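Local structure of branched-chain-amino-acid aminotransferase (Pseudomonas aeruginosa, 6NST) at the interface of chains A and B and the interface of chains A and C. The protein catalyses the pyridoxal 5'-phosphate-dependent transfer of the amino group between leucine, isoleucine or valine and 2-oxoglutarate in branched-chain amino acid metabolism. Coordinates in Å, arbitrary orientation; residue numbers count along the deposited sequence, not the author numbering. Chains: chain A/B/C, Branched-chain-amino-acid aminotransferase.

Chain A meets two copies of itself through separate surfaces. Contacts 1 and 3 are neighbouring patches of one A-B interface, the centres of their C-alpha atoms about 12 Å apart; both draw on the segment of chain A that runs from A:Arg240 into helix 243-247 and on the stretch from A:Leu186 to A:Tyr191. Contact 2, in the A-C interface, lies about 37 Å from contact 1 and 39 Å from contact 3 between the same kind of centres. The two-fold A-C pair has the form of the family dimer; A-B contacts, not an exact two-fold, could join such dimers into the six-copy deposited assembly.

Contact 1: the interface of chains A and B. Residues chain A 186, 243-244, 247; chain B 68, 153, 156-157.
A:Arg243 takes hold of B:Asn153 side-on: NE and NH1 of its guanidinium both donate to the amide oxygen OD1, at 3.0 Å from NE and 2.9 Å from NH1. In the deposited assembly this patch joins two copies of a class-IV, pyridoxal-phosphate-dependent aminotransferase, and it may help build the six-copy particle. CG of B:Asn153 is anti to the backbone N (chi1 -164°), which carries the amide toward chain A. Guanidinium and amide planes are nearly coplanar, 14° apart; NE lies almost in line with the C=O bond, while NH1 comes in on a lone pair. Methyl CD1 of A:Leu186 lies over a face of the same amide, 3.5 Å from CG of B:Asn153. B:Met156 brings its sulfur SD within 4.0 Å of CD of A:Arg243 and also against CB of A:Asp244. The same CB meets methyl CG2 of B:Ile68, from the end of helix 55-68, at 3.6 Å. The carboxylate of A:Asp244 reaches chain B through a water, which contacts OD2 at 2.9 Å and both the backbone N and the hydroxyl OG1 of B:Thr157. Behind the first shell, the phenol OH of A:Tyr247 receives NH2 of A:Arg243 in the guanidinium plane (3.3 Å). That bond is nearly straight, 172° at the hydrogen, and helps fix the guanidinium's rotation.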
ATOM      1  N   LEU A 186       1.281  -8.426  12.099  1.00 13.13           N
ATOM      2  CA  LEU A 186       0.421  -8.162  10.955  1.00 13.34           C
ATOM      3  C   LEU A 186       1.275  -7.839   9.736  1.00 16.26           C
ATOM      4  O   LEU A 186       2.292  -7.147   9.848  1.00 17.45           O
ATOM      5  CB  LEU A 186      -0.538  -7.001  11.236  1.00  7.41           C
ATOM      6  CG  LEU A 186      -1.314  -7.037  12.555  1.00 14.67           C
ATOM      7  CD1 LEU A 186      -2.130  -5.770  12.709  1.00 11.71           C
ATOM      8  CD2 LEU A 186      -2.212  -8.266  12.633  1.00 12.92           C
ATOM      9  N   ARG A 243      -7.161  -9.426  12.675  1.00 19.18           N
ATOM     10  CA  ARG A 243      -6.862  -9.464  14.101  1.00 18.15           C
ATOM     11  C   ARG A 243      -8.123  -9.702  14.927  1.00  8.52           C
ATOM     12  O   ARG A 243      -8.092 -10.443  15.915  1.00 16.17           O
ATOM     13  CB  ARG A 243      -6.161  -8.175  14.534  1.00 15.74           C
ATOM     14  CG  ARG A 243      -7.045  -6.937  14.555  1.00 19.63           C
ATOM     15  CD  ARG A 243      -6.584  -5.973  15.630  1.00 18.63           C
ATOM     16  NE  ARG A 243      -5.443  -5.184  15.196  1.00 18.35           N
ATOM     17  CZ  ARG A 243      -4.573  -4.606  16.014  1.00 13.80           C
ATOM     18  NH1 ARG A 243      -3.571  -3.904  15.509  1.00 11.61           N
ATOM     19  NH2 ARG A 243      -4.693  -4.740  17.328  1.00 14.60           N
ATOM     20  N   ASP A 244      -9.247  -9.098  14.533  1.00 13.00           N
ATOM     21  CA  ASP A 244     -10.472  -9.273  15.300  1.00 16.39           C
ATOM     22  C   ASP A 244     -11.116 -10.631  15.060  1.00 18.29           C
ATOM     23  O   ASP A 244     -11.942 -11.063  15.871  1.00 17.87           O
ATOM     24  CB  ASP A 244     -11.461  -8.136  15.003  1.00 10.40           C
ATOM     25  CG  ASP A 244     -11.634  -7.864  13.518  1.00 20.96           C
ATOM     26  OD1 ASP A 244     -12.766  -7.519  13.114  1.00 17.59           O
ATOM     27  OD2 ASP A 244     -10.649  -7.984  12.757  1.00 19.69           O
ATOM     28  N   TYR A 247      -9.826 -12.514  17.887  1.00 11.86           N
ATOM     29  CA  TYR A 247     -10.472 -12.173  19.152  1.00 17.63           C
ATOM     30  C   TYR A 247     -11.659 -13.088  19.439  1.00 13.54           C
ATOM     31  O   TYR A 247     -11.912 -13.440  20.596  1.00 18.41           O
ATOM     32  CB  TYR A 247     -10.939 -10.713  19.141  1.00  8.85           C
ATOM     33  CG  TYR A 247      -9.856  -9.660  19.019  1.00  8.68           C
ATOM     34  CD1 TYR A 247      -8.513  -9.972  19.204  1.00  8.83           C
ATOM     35  CD2 TYR A 247     -10.186  -8.339  18.725  1.00  8.42           C
ATOM     36  CE1 TYR A 247      -7.530  -8.998  19.091  1.00  8.76           C
ATOM     37  CE2 TYR A 247      -9.215  -7.363  18.612  1.00  8.35           C
ATOM     38  CZ  TYR A 247      -7.887  -7.698  18.794  1.00 15.95           C
ATOM     39  OH  TYR A 247      -6.918  -6.726  18.685  1.00 13.11           O
TER
ATOM     40  N   ILE B  68     -15.281  -8.012  20.341  1.00 18.66           N
ATOM     41  CA  ILE B  68     -14.231  -7.374  19.553  1.00 12.89           C
ATOM     42  C   ILE B  68     -13.962  -5.964  20.062  1.00 13.96           C
ATOM     43  O   ILE B  68     -12.806  -5.537  20.176  1.00 12.34           O
ATOM     44  CB  ILE B  68     -14.613  -7.379  18.061  1.00 15.45           C
ATOM     45  CG1 ILE B  68     -14.566  -8.807  17.511  1.00 19.08           C
ATOM     46  CG2 ILE B  68     -13.704  -6.457  17.270  1.00 11.31           C
ATOM     47  CD1 ILE B  68     -14.956  -8.934  16.056  1.00 12.69           C
ATOM     48  N   ASN B 153      -7.017  -3.255   9.453  1.00 16.49           N
ATOM     49  CA  ASN B 153      -6.304  -2.882  10.667  1.00 17.70           C
ATOM     50  C   ASN B 153      -6.608  -1.462  11.125  1.00 19.28           C
ATOM     51  O   ASN B 153      -6.046  -1.016  12.130  1.00 20.52           O
ATOM     52  CB  ASN B 153      -4.791  -3.050  10.484  1.00 12.47           C
ATOM     53  CG  ASN B 153      -4.050  -3.043  11.807  1.00 16.41           C
ATOM     54  OD1 ASN B 153      -4.529  -3.604  12.794  1.00 15.67           O
ATOM     55  ND2 ASN B 153      -2.895  -2.384  11.846  1.00 12.94           N
ATOM     56  N   MET B 156     -12.413  -2.621  12.790  1.00 20.09           N
ATOM     57  CA  MET B 156     -12.599  -4.052  13.004  1.00 19.59           C
ATOM     58  C   MET B 156     -13.689  -4.530  12.056  1.00 21.04           C
ATOM     59  O   MET B 156     -14.883  -4.340  12.308  1.00 22.17           O
ATOM     60  CB  MET B 156     -12.929  -4.332  14.465  1.00 14.99           C
ATOM     61  CG  MET B 156     -11.899  -3.770  15.454  1.00 13.04           C
ATOM     62  SD  MET B 156     -10.243  -4.498  15.346  1.00 22.53           S
ATOM     63  CE  MET B 156      -9.391  -3.364  14.243  1.00 19.93           C
ATOM     64  N   THR B 157     -13.271  -5.148  10.948  1.00 19.90           N
ATOM     65  CA  THR B 157     -14.203  -5.488   9.880  1.00 17.64           C
ATOM     66  C   THR B 157     -15.083  -6.684  10.219  1.00 15.73           C
ATOM     67  O   THR B 157     -16.143  -6.845   9.607  1.00 20.44           O
ATOM     68  CB  THR B 157     -13.442  -5.751   8.579  1.00 20.99           C
ATOM     69  OG1 THR B 157     -12.593  -6.894   8.734  1.00 23.86           O
ATOM     70  CG2 THR B 157     -12.593  -4.540   8.208  1.00 26.30           C
TER
HETATM   71  O   HOH W   1     -10.633  -6.035  10.675  1.00 11.86           O

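Contact 2: the interface of chains A and C. Residues chain A 3, 19, 99, 123, 125; chain C 27, 32-33, 109.
The guanidinium of A:Arg99 reaches C:Tyr33 and C:His32 on helix 29-33 across what looks like the two-fold dimer interface of the class-IV family, where a partner subunit contributes to the active site; C:Tyr33 and C:Met109 probably help line the substrate side of chain A's site beside A:Arg99. A:Arg99, C:Leu27 and C:Met109 bury most surface. A:Arg99 starts with CG anti to its backbone N (chi1 175°), then bends at chi2 and chi3, turning the guanidinium toward chain C. NH2 gives a hydrogen bond to the phenol OH of C:Tyr33 at 2.7 Å, and NH1 a longer one to ring nitrogen ND1 of C:His32 at 3.3 Å, tilted 32° from the imidazole plane. The tyrosine ring stands almost perpendicular to the guanidinium, 87° between planes, and meets its edge. C:Leu27 pushes its methyls into an apolar pocket of chain A: CD1 comes from above the benzo rim of A:Trp19, 3.5 Å from CZ2, and CD2 packs on CB of A:Ala123. The A:Trp19 indole is held by NE1 donating to the backbone O of A:Met3. CG of C:Met109 approaches the benzo rim of A:Trp125 from above, 3.5 Å from CH2, on the face whose centre is covered by CE of A:Met3. CE of C:Met109 caps a face of the C:His32 ring. The OH of C:Tyr33 donates a 2.7 Å hydrogen bond to the backbone O of C:Met109, nearly along the C=O axis, while accepting from NH2 of A:Arg99.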
ATOM      1  N   MET A   3      27.020 -17.394  26.935  1.00 60.82           N
ATOM      2  CA  MET A   3      26.848 -18.454  25.952  1.00 57.33           C
ATOM      3  C   MET A   3      28.167 -18.893  25.331  1.00 53.09           C
ATOM      4  O   MET A   3      28.177 -19.823  24.517  1.00 48.46           O
ATOM      5  CB  MET A   3      25.886 -18.001  24.848  1.00 60.47           C
ATOM      6  CG  MET A   3      25.036 -19.116  24.275  1.00 59.52           C
ATOM      7  SD  MET A   3      23.970 -19.832  25.537  1.00 64.62           S
ATOM      8  CE  MET A   3      23.197 -21.151  24.615  1.00 59.22           C
ATOM      9  N   TRP A  19      34.337 -25.355  22.668  1.00 36.29           N
ATOM     10  CA  TRP A  19      33.262 -24.366  22.661  1.00 43.93           C
ATOM     11  C   TRP A  19      33.812 -22.949  22.757  1.00 40.37           C
ATOM     12  O   TRP A  19      33.463 -22.079  21.950  1.00 39.41           O
ATOM     13  CB  TRP A  19      32.293 -24.648  23.809  1.00 42.56           C
ATOM     14  CG  TRP A  19      30.985 -23.931  23.694  1.00 39.44           C
ATOM     15  CD1 TRP A  19      30.754 -22.604  23.907  1.00 39.43           C
ATOM     16  CD2 TRP A  19      29.720 -24.509  23.349  1.00 41.39           C
ATOM     17  NE1 TRP A  19      29.426 -22.318  23.711  1.00 38.33           N
ATOM     18  CE2 TRP A  19      28.768 -23.471  23.368  1.00 41.41           C
ATOM     19  CE3 TRP A  19      29.301 -25.802  23.026  1.00 41.32           C
ATOM     20  CZ2 TRP A  19      27.423 -23.686  23.076  1.00 35.45           C
ATOM     21  CZ3 TRP A  19      27.965 -26.014  22.735  1.00 35.02           C
ATOM     22  CH2 TRP A  19      27.043 -24.961  22.761  1.00 33.62           C
ATOM     23  N   ARG A  99      21.599 -25.027  16.670  1.00 19.70           N
ATOM     24  CA  ARG A  99      21.681 -23.797  15.889  1.00 29.71           C
ATOM     25  C   ARG A  99      22.685 -24.004  14.761  1.00 29.75           C
ATOM     26  O   ARG A  99      23.879 -23.691  14.907  1.00 24.49           O
ATOM     27  CB  ARG A  99      22.063 -22.608  16.772  1.00 30.67           C
ATOM     28  CG  ARG A  99      22.288 -21.301  16.019  1.00 26.10           C
ATOM     29  CD  ARG A  99      21.120 -20.964  15.113  1.00 28.55           C
ATOM     30  NE  ARG A  99      19.892 -20.728  15.865  1.00 40.09           N
ATOM     31  CZ  ARG A  99      19.521 -19.540  16.331  1.00 41.38           C
ATOM     32  NH1 ARG A  99      20.287 -18.477  16.125  1.00 40.88           N
ATOM     33  NH2 ARG A  99      18.386 -19.415  17.004  1.00 41.93           N
ATOM     34  N   ALA A 123      26.053 -25.400  16.691  1.00 21.24           N
ATOM     35  CA  ALA A 123      26.149 -25.462  18.141  1.00 19.73           C
ATOM     36  C   ALA A 123      24.881 -26.076  18.720  1.00 25.71           C
ATOM     37  O   ALA A 123      23.777 -25.818  18.230  1.00 29.89           O
ATOM     38  CB  ALA A 123      26.373 -24.069  18.734  1.00 24.53           C
ATOM     39  N   TRP A 125      23.016 -27.040  22.605  1.00 36.44           N
ATOM     40  CA  TRP A 125      23.018 -26.904  24.053  1.00 36.95           C
ATOM     41  C   TRP A 125      21.717 -27.464  24.607  1.00 31.55           C
ATOM     42  O   TRP A 125      20.705 -27.548  23.907  1.00 27.98           O
ATOM     43  CB  TRP A 125      23.201 -25.442  24.484  1.00 36.04           C
ATOM     44  CG  TRP A 125      22.205 -24.502  23.876  1.00 30.69           C
ATOM     45  CD1 TRP A 125      20.976 -24.180  24.368  1.00 34.93           C
ATOM     46  CD2 TRP A 125      22.357 -23.758  22.659  1.00 33.43           C
ATOM     47  NE1 TRP A 125      20.351 -23.284  23.535  1.00 42.17           N
ATOM     48  CE2 TRP A 125      21.179 -23.007  22.479  1.00 39.15           C
ATOM     49  CE3 TRP A 125      23.377 -23.652  21.708  1.00 40.14           C
ATOM     50  CZ2 TRP A 125      20.991 -22.163  21.386  1.00 32.35           C
ATOM     51  CZ3 TRP A 125      23.188 -22.813  20.623  1.00 39.34           C
ATOM     52  CH2 TRP A 125      22.003 -22.082  20.470  1.00 34.01           C
TER
ATOM     53  N   LEU C  27      28.681 -17.741  18.645  1.00 28.51           N
ATOM     54  CA  LEU C  27      27.299 -17.602  19.089  1.00 33.04           C
ATOM     55  C   LEU C  27      26.974 -16.180  19.524  1.00 34.26           C
ATOM     56  O   LEU C  27      26.087 -15.976  20.364  1.00 38.04           O
ATOM     57  CB  LEU C  27      27.005 -18.595  20.213  1.00 31.52           C
ATOM     58  CG  LEU C  27      27.142 -20.062  19.801  1.00 29.29           C
ATOM     59  CD1 LEU C  27      26.726 -20.990  20.929  1.00 30.06           C
ATOM     60  CD2 LEU C  27      26.332 -20.338  18.545  1.00 28.41           C
ATOM     61  N   HIS C  32      23.828 -13.531  14.870  1.00 29.94           N
ATOM     62  CA  HIS C  32      22.745 -14.439  14.520  1.00 20.65           C
ATOM     63  C   HIS C  32      21.424 -13.736  14.244  1.00 19.25           C
ATOM     64  O   HIS C  32      20.595 -14.273  13.502  1.00 28.35           O
ATOM     65  CB  HIS C  32      22.531 -15.459  15.641  1.00 27.45           C
ATOM     66  CG  HIS C  32      23.605 -16.497  15.731  1.00 26.02           C
ATOM     67  ND1 HIS C  32      23.400 -17.813  15.376  1.00 29.86           N
ATOM     68  CD2 HIS C  32      24.893 -16.417  16.142  1.00 31.36           C
ATOM     69  CE1 HIS C  32      24.515 -18.497  15.558  1.00 35.54           C
ATOM     70  NE2 HIS C  32      25.436 -17.674  16.026  1.00 35.71           N
ATOM     71  N   TYR C  33      21.193 -12.558  14.822  1.00 19.12           N
ATOM     72  CA  TYR C  33      19.898 -11.903  14.718  1.00 24.80           C
ATOM     73  C   TYR C  33      19.963 -10.493  14.148  1.00 24.71           C
ATOM     74  O   TYR C  33      18.911  -9.867  13.970  1.00 23.35           O
ATOM     75  CB  TYR C  33      19.210 -11.879  16.089  1.00 27.25           C
ATOM     76  CG  TYR C  33      19.025 -13.258  16.682  1.00 34.94           C
ATOM     77  CD1 TYR C  33      18.179 -14.184  16.081  1.00 38.29           C
ATOM     78  CD2 TYR C  33      19.705 -13.640  17.833  1.00 35.22           C
ATOM     79  CE1 TYR C  33      18.010 -15.450  16.613  1.00 40.04           C
ATOM     80  CE2 TYR C  33      19.542 -14.904  18.373  1.00 38.47           C
ATOM     81  CZ  TYR C  33      18.694 -15.804  17.757  1.00 39.54           C
ATOM     82  OH  TYR C  33      18.530 -17.062  18.290  1.00 37.40           O
ATOM     83  N   MET C 109      20.982 -16.578  23.758  1.00 51.79           N
ATOM     84  CA  MET C 109      20.603 -16.918  22.396  1.00 51.20           C
ATOM     85  C   MET C 109      19.139 -16.635  22.089  1.00 40.87           C
ATOM     86  O   MET C 109      18.708 -16.848  20.950  1.00 29.43           O
ATOM     87  CB  MET C 109      20.914 -18.393  22.111  1.00 57.83           C
ATOM     88  CG  MET C 109      21.452 -18.639  20.717  1.00 63.67           C
ATOM     89  SD  MET C 109      22.854 -17.569  20.337  1.00 65.07           S
ATOM     90  CE  MET C 109      23.285 -18.167  18.712  1.00 65.06           C
TER

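Contact 3: the interface of chains A and B. Residues chain A 189, 191, 240; chain B 189, 212-214, 240.
A:Arg240 and B:Glu189, which bury much of the surface here, reach tip to tip across the A-B interface and pair end-on. NH1 of the guanidinium bonds carboxylate oxygen OE1 at 3.3 Å, and NH2 bonds OE2 at 2.9 Å. The two grips differ: NH1 arrives on the syn side of OE1 and almost straight, 170° at the hydrogen, whereas NH2 comes from above the carboxylate plane, 47° out of it. A bend at chi3 (96°) turns the end of the otherwise extended A:Arg240 chain, and CE1 of A:Tyr191 lies over one face of its guanidinium. NH2 also forms a salt bridge with OE2 of A:Glu189 in its own chain, at 3.0 Å. Thus glutamates of both subunits share one arginine, whose positive charge probably eases the repulsion between their carboxylates. B:Glu189 is in turn held from its own side, as NH2 of B:Arg240 donates to OE1 at 2.7 Å from well above the carboxylate plane, giving that oxygen two donors. B:Glu212, poorly ordered, crosses A:Arg240 at about a right angle and adds a longer salt bridge; a water relays its OE1 to the backbone N of A:Arg240. B:Thr214, also poorly ordered and incomplete, lies near the phenol of A:Tyr191. For this aminotransferase the cluster supplies a charged, interlocked junction between chains A and B, which probably helps hold the larger assembly together.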
ATOM      1  N   GLU A 189      -0.473  -5.491   4.733  1.00 17.15           N
ATOM      2  CA  GLU A 189      -1.869  -5.251   4.391  1.00 14.80           C
ATOM      3  C   GLU A 189      -2.779  -5.200   5.611  1.00 18.12           C
ATOM      4  O   GLU A 189      -3.943  -4.807   5.479  1.00 17.50           O
ATOM      5  CB  GLU A 189      -2.368  -6.329   3.420  1.00 20.11           C
ATOM      6  CG  GLU A 189      -1.854  -6.162   1.996  1.00 38.69           C
ATOM      7  CD  GLU A 189      -1.447  -7.478   1.362  1.00 57.56           C
ATOM      8  OE1 GLU A 189      -0.565  -8.162   1.924  1.00 60.06           O
ATOM      9  OE2 GLU A 189      -2.012  -7.830   0.305  1.00 65.27           O
ATOM     10  N   TYR A 191      -3.361  -7.936   7.745  1.00  9.38           N
ATOM     11  CA  TYR A 191      -3.835  -9.259   8.117  1.00 17.40           C
ATOM     12  C   TYR A 191      -2.831  -9.951   9.035  1.00 18.31           C
ATOM     13  O   TYR A 191      -1.650  -9.600   9.084  1.00 11.16           O
ATOM     14  CB  TYR A 191      -4.090 -10.105   6.866  1.00 11.76           C
ATOM     15  CG  TYR A 191      -5.162  -9.523   5.974  1.00 18.56           C
ATOM     16  CD1 TYR A 191      -4.839  -8.624   4.967  1.00 14.58           C
ATOM     17  CD2 TYR A 191      -6.499  -9.852   6.155  1.00 16.27           C
ATOM     18  CE1 TYR A 191      -5.812  -8.079   4.157  1.00 16.77           C
ATOM     19  CE2 TYR A 191      -7.485  -9.312   5.345  1.00  8.84           C
ATOM     20  CZ  TYR A 191      -7.132  -8.425   4.348  1.00 15.97           C
ATOM     21  OH  TYR A 191      -8.096  -7.877   3.538  1.00 23.40           O
ATOM     22  N   ARG A 240      -6.836 -15.596   4.661  1.00 19.41           N
ATOM     23  CA  ARG A 240      -6.445 -14.352   5.306  1.00 21.35           C
ATOM     24  C   ARG A 240      -7.252 -14.165   6.582  1.00 18.32           C
ATOM     25  O   ARG A 240      -8.481 -14.282   6.576  1.00 32.26           O
ATOM     26  CB  ARG A 240      -6.651 -13.170   4.362  1.00 23.49           C
ATOM     27  CG  ARG A 240      -6.011 -13.355   3.000  1.00 32.98           C
ATOM     28  CD  ARG A 240      -6.366 -12.212   2.071  1.00 41.14           C
ATOM     29  NE  ARG A 240      -5.335 -11.181   2.049  1.00 42.95           N
ATOM     30  CZ  ARG A 240      -5.449 -10.030   1.394  1.00 37.93           C
ATOM     31  NH1 ARG A 240      -6.555  -9.761   0.714  1.00 31.91           N
ATOM     32  NH2 ARG A 240      -4.459  -9.149   1.423  1.00 27.63           N
TER
ATOM     33  N   GLU B 189      -6.746  -2.594  -1.462  1.00 20.64           N
ATOM     34  CA  GLU B 189      -5.959  -3.186  -2.533  1.00 15.67           C
ATOM     35  C   GLU B 189      -6.588  -2.993  -3.910  1.00 18.61           C
ATOM     36  O   GLU B 189      -5.948  -3.313  -4.916  1.00 19.52           O
ATOM     37  CB  GLU B 189      -5.756  -4.683  -2.267  1.00 23.60           C
ATOM     38  CG  GLU B 189      -5.198  -4.993  -0.884  1.00 47.04           C
ATOM     39  CD  GLU B 189      -5.787  -6.259  -0.282  1.00 67.54           C
ATOM     40  OE1 GLU B 189      -6.481  -7.004  -1.009  1.00 69.64           O
ATOM     41  OE2 GLU B 189      -5.561  -6.506   0.921  1.00 72.58           O
ATOM     42  N   GLU B 212     -13.363 -13.284  -1.376  1.00 45.82           N
ATOM     43  CA  GLU B 212     -12.835 -13.922  -0.182  1.00 50.73           C
ATOM     44  C   GLU B 212     -12.991 -12.982   1.004  1.00 53.13           C
ATOM     45  O   GLU B 212     -12.745 -11.777   0.900  1.00 57.23           O
ATOM     46  CB  GLU B 212     -11.366 -14.306  -0.376  1.00 50.60           C
ATOM     47  CG  GLU B 212     -10.455 -13.152  -0.760  1.00 57.42           C
ATOM     48  CD  GLU B 212      -8.991 -13.484  -0.560  1.00 74.56           C
ATOM     49  OE1 GLU B 212      -8.683 -14.661  -0.275  1.00 79.52           O
ATOM     50  OE2 GLU B 212      -8.149 -12.569  -0.682  1.00 80.68           O
ATOM     51  N   VAL B 213     -13.428 -13.536   2.132  1.00 59.39           N
ATOM     52  CA  VAL B 213     -13.787 -12.733   3.294  1.00 70.85           C
ATOM     53  C   VAL B 213     -12.559 -12.004   3.824  1.00 82.11           C
ATOM     54  O   VAL B 213     -12.023 -12.348   4.884  1.00 81.06           O
ATOM     55  CB  VAL B 213     -14.434 -13.604   4.385  1.00 63.04           C
ATOM     56  CG1 VAL B 213     -15.252 -12.742   5.317  1.00 59.24           C
ATOM     57  CG2 VAL B 213     -15.301 -14.681   3.754  1.00 60.23           C
ATOM     58  N   THR B 214     -12.111 -10.989   3.085  1.00 86.28           N
ATOM     59  CA  THR B 214     -10.971 -10.175   3.482  1.00 89.62           C
ATOM     60  C   THR B 214     -11.436  -9.008   4.345  1.00 88.43           C
ATOM     61  O   THR B 214     -11.482  -9.118   5.575  1.00 80.16           O
ATOM     62  CB  THR B 214     -10.223  -9.676   2.245  1.00 87.38           C
ATOM     63  N   ARG B 240     -10.302 -13.435  -4.725  1.00 15.77           N
ATOM     64  CA  ARG B 240     -10.258 -12.005  -4.993  1.00 23.60           C
ATOM     65  C   ARG B 240     -10.906 -11.716  -6.341  1.00 26.65           C
ATOM     66  O   ARG B 240     -10.645 -12.409  -7.330  1.00 19.16           O
ATOM     67  CB  ARG B 240      -8.815 -11.506  -4.976  1.00 21.24           C
ATOM     68  CG  ARG B 240      -7.964 -12.149  -3.902  1.00 36.12           C
ATOM     69  CD  ARG B 240      -6.521 -11.679  -3.980  1.00 39.61           C
ATOM     70  NE  ARG B 240      -6.307 -10.438  -3.244  1.00 37.85           N
ATOM     71  CZ  ARG B 240      -5.156  -9.775  -3.223  1.00 36.30           C
ATOM     72  NH1 ARG B 240      -4.114 -10.235  -3.903  1.00 26.81           N
ATOM     73  NH2 ARG B 240      -5.046  -8.653  -2.522  1.00 36.66           N
TER
HETATM   74  O   HOH W   2      -8.070 -15.764   2.107  1.00 38.14           O